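Local coordinates for putative immunoglobulin-blocking virulence protein (Mycoplasma mycoides subsp. capri, PDB 7ADK) that probably blocks host immunoglobulins as a virulence factor, helping the mycoplasma evade the antibody response, at residues 425-428 against 429-433. Residues are numbered along the deposited sequence; the frame is centred on the assembly and turned at random.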
ATOM      1  N   ASN A 425      11.309   7.918 -21.075  1.00 78.07           N
ATOM      2  CA  ASN A 425      12.184   9.009 -21.494  1.00 78.07           C
ATOM      3  C   ASN A 425      11.328  10.208 -21.947  1.00 78.07           C
ATOM      4  O   ASN A 425      10.207  10.043 -22.420  1.00 78.07           O
ATOM      5  CB  ASN A 425      13.063   8.457 -22.633  1.00 78.07           C
ATOM      6  CG  ASN A 425      14.333   9.233 -22.903  1.00 78.07           C
ATOM      7  OD1 ASN A 425      14.322  10.408 -23.225  1.00 78.07           O
ATOM      8  ND2 ASN A 425      15.461   8.592 -22.777  1.00 78.07           N
ATOM      9  N   ASP A 426      11.893  11.406 -21.970  1.00 79.75           N
ATOM     10  CA  ASP A 426      11.149  12.622 -22.308  1.00 79.75           C
ATOM     11  C   ASP A 426      11.543  13.166 -23.683  1.00 79.75           C
ATOM     12  O   ASP A 426      10.768  13.910 -24.276  1.00 79.75           O
ATOM     13  CB  ASP A 426      11.299  13.662 -21.185  1.00 79.75           C
ATOM     14  CG  ASP A 426      10.602  13.251 -19.884  1.00 79.75           C
ATOM     15  OD1 ASP A 426       9.446  12.816 -19.925  1.00 79.75           O
ATOM     16  OD2 ASP A 426      11.206  13.364 -18.802  1.00 79.75           O
ATOM     17  N   GLU A 427      12.668  12.729 -24.254  1.00 79.66           N
ATOM     18  CA  GLU A 427      12.986  12.932 -25.668  1.00 79.66           C
ATOM     19  C   GLU A 427      12.171  11.977 -26.551  1.00 79.66           C
ATOM     20  O   GLU A 427      11.477  12.423 -27.461  1.00 79.66           O
ATOM     21  CB  GLU A 427      14.489  12.784 -25.896  1.00 79.66           C
ATOM     22  CG  GLU A 427      14.936  13.049 -27.339  1.00 79.66           C
ATOM     23  CD  GLU A 427      14.878  14.503 -27.810  1.00 79.66           C
ATOM     24  OE1 GLU A 427      14.326  15.380 -27.112  1.00 79.66           O
ATOM     25  OE2 GLU A 427      15.408  14.787 -28.904  1.00 79.66           O
ATOM     26  N   ALA A 428      12.159  10.671 -26.253  1.00 77.88           N
ATOM     27  CA  ALA A 428      11.321   9.722 -26.985  1.00 77.88           C
ATOM     28  C   ALA A 428       9.830  10.076 -26.918  1.00 77.88           C
ATOM     29  O   ALA A 428       9.139   9.961 -27.922  1.00 77.88           O
ATOM     30  CB  ALA A 428      11.537   8.307 -26.464  1.00 77.88           C
ATOM     31  N   TYR A 429       9.305  10.550 -25.788  1.00 76.32           N
ATOM     32  CA  TYR A 429       7.908  10.973 -25.716  1.00 76.32           C
ATOM     33  C   TYR A 429       7.649  12.240 -26.542  1.00 76.32           C
ATOM     34  O   TYR A 429       6.743  12.240 -27.374  1.00 76.32           O
ATOM     35  CB  TYR A 429       7.473  11.111 -24.259  1.00 76.32           C
ATOM     36  CG  TYR A 429       6.013  11.458 -24.084  1.00 76.32           C
ATOM     37  CD1 TYR A 429       5.029  10.529 -24.448  1.00 76.32           C
ATOM     38  CD2 TYR A 429       5.635  12.708 -23.565  1.00 76.32           C
ATOM     39  CE1 TYR A 429       3.670  10.839 -24.284  1.00 76.32           C
ATOM     40  CE2 TYR A 429       4.273  13.021 -23.401  1.00 76.32           C
ATOM     41  CZ  TYR A 429       3.285  12.084 -23.757  1.00 76.32           C
ATOM     42  OH  TYR A 429       1.975  12.373 -23.572  1.00 76.32           O
ATOM     43  N   ARG A 430       8.477  13.280 -26.397  1.00 78.88           N
ATOM     44  CA  ARG A 430       8.443  14.513 -27.204  1.00 78.88           C
ATOM     45  C   ARG A 430       8.486  14.233 -28.707  1.00 78.88           C
ATOM     46  O   ARG A 430       7.726  14.825 -29.467  1.00 78.88           O
ATOM     47  CB  ARG A 430       9.631  15.394 -26.775  1.00 78.88           C
ATOM     48  CG  ARG A 430       9.899  16.620 -27.652  1.00 78.88           C
ATOM     49  CD  ARG A 430      11.207  17.302 -27.243  1.00 78.88           C
ATOM     50  NE  ARG A 430      11.627  18.288 -28.256  1.00 78.88           N
ATOM     51  CZ  ARG A 430      12.652  18.226 -29.085  1.00 78.88           C
ATOM     52  NH1 ARG A 430      13.540  17.283 -29.065  1.00 78.88           N
ATOM     53  NH2 ARG A 430      12.806  19.140 -29.985  1.00 78.88           N
ATOM     54  N   ARG A 431       9.373  13.335 -29.142  1.00 79.29           N
ATOM     55  CA  ARG A 431       9.619  13.053 -30.558  1.00 79.29           C
ATOM     56  C   ARG A 431       8.801  11.913 -31.143  1.00 79.29           C
ATOM     57  O   ARG A 431       8.706  11.847 -32.358  1.00 79.29           O
ATOM     58  CB  ARG A 431      11.111  12.830 -30.795  1.00 79.29           C
ATOM     59  CG  ARG A 431      11.893  14.124 -30.544  1.00 79.29           C
ATOM     60  CD  ARG A 431      13.297  14.070 -31.129  1.00 79.29           C
ATOM     61  NE  ARG A 431      13.292  13.935 -32.590  1.00 79.29           N
ATOM     62  CZ  ARG A 431      14.308  13.570 -33.330  1.00 79.29           C
ATOM     63  NH1 ARG A 431      15.468  13.349 -32.817  1.00 79.29           N
ATOM     64  NH2 ARG A 431      14.168  13.431 -34.600  1.00 79.29           N
ATOM     65  N   SER A 432       8.186  11.048 -30.345  1.00 78.55           N
ATOM     66  CA  SER A 432       7.455   9.871 -30.831  1.00 78.55           C
ATOM     67  C   SER A 432       6.474  10.203 -31.949  1.00 78.55           C
ATOM     68  O   SER A 432       6.548   9.593 -33.008  1.00 78.55           O
ATOM     69  CB  SER A 432       6.713   9.155 -29.699  1.00 78.55           C
ATOM     70  OG  SER A 432       5.857  10.018 -28.979  1.00 78.55           O
ATOM     71  N   LYS A 433       5.585  11.190 -31.782  1.00 76.90           N
ATOM     72  CA  LYS A 433       4.640  11.596 -32.833  1.00 76.90           C
ATOM     73  C   LYS A 433       5.339  12.137 -34.083  1.00 76.90           C
ATOM     74  O   LYS A 433       4.899  11.857 -35.195  1.00 76.90           O
ATOM     75  CB  LYS A 433       3.645  12.632 -32.282  1.00 76.90           C
ATOM     76  CG  LYS A 433       2.440  12.791 -33.219  1.00 76.90           C
ATOM     77  CD  LYS A 433       1.449  13.843 -32.727  1.00 76.90           C
ATOM     78  CE  LYS A 433       0.207  13.943 -33.614  1.00 76.90           C
ATOM     79  NZ  LYS A 433       0.497  14.482 -34.964  1.00 76.90           N
TER
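E427 and R430 form a salt bridge across the first turn of a helix, their side chains running side by side in the same direction. R430 CB sits beside D426 O, to which R430 N donates (3.2 Å). From there the chain runs extended through CG and CD to NE, with CD passing 3.7 Å from E427 OE1 and NE and CZ following more loosely. At the tip, R430 NH1 faces both carboxylate oxygens and gives E427 OE1 a hydrogen bond of 2.8 Å on its syn side. The carboxylate approaches the guanidinium edge, the two planes 29° apart. E427 gets there by a bend at chi2 (71°), which leaves OE2 between R430 NH1 and R431 CD. The R431 guanidinium stays beside this carboxylate without a salt bridge to it and hydrogen-bonds the carbonyls of Y388 and N389. R431 N donates to E427 O (2.8 Å). N425 caps the helix start, its OD1 accepting from E427 N at 3.0 Å. Further along, S432 OG bonds back to Y429 O (2.9 Å). This is the N-terminal end of helix 426-442, the crossover of a beta-alpha-beta unit between parallel strands 415-422 and 448-454; Y429 and S432 pack against I466 of helix 464-467.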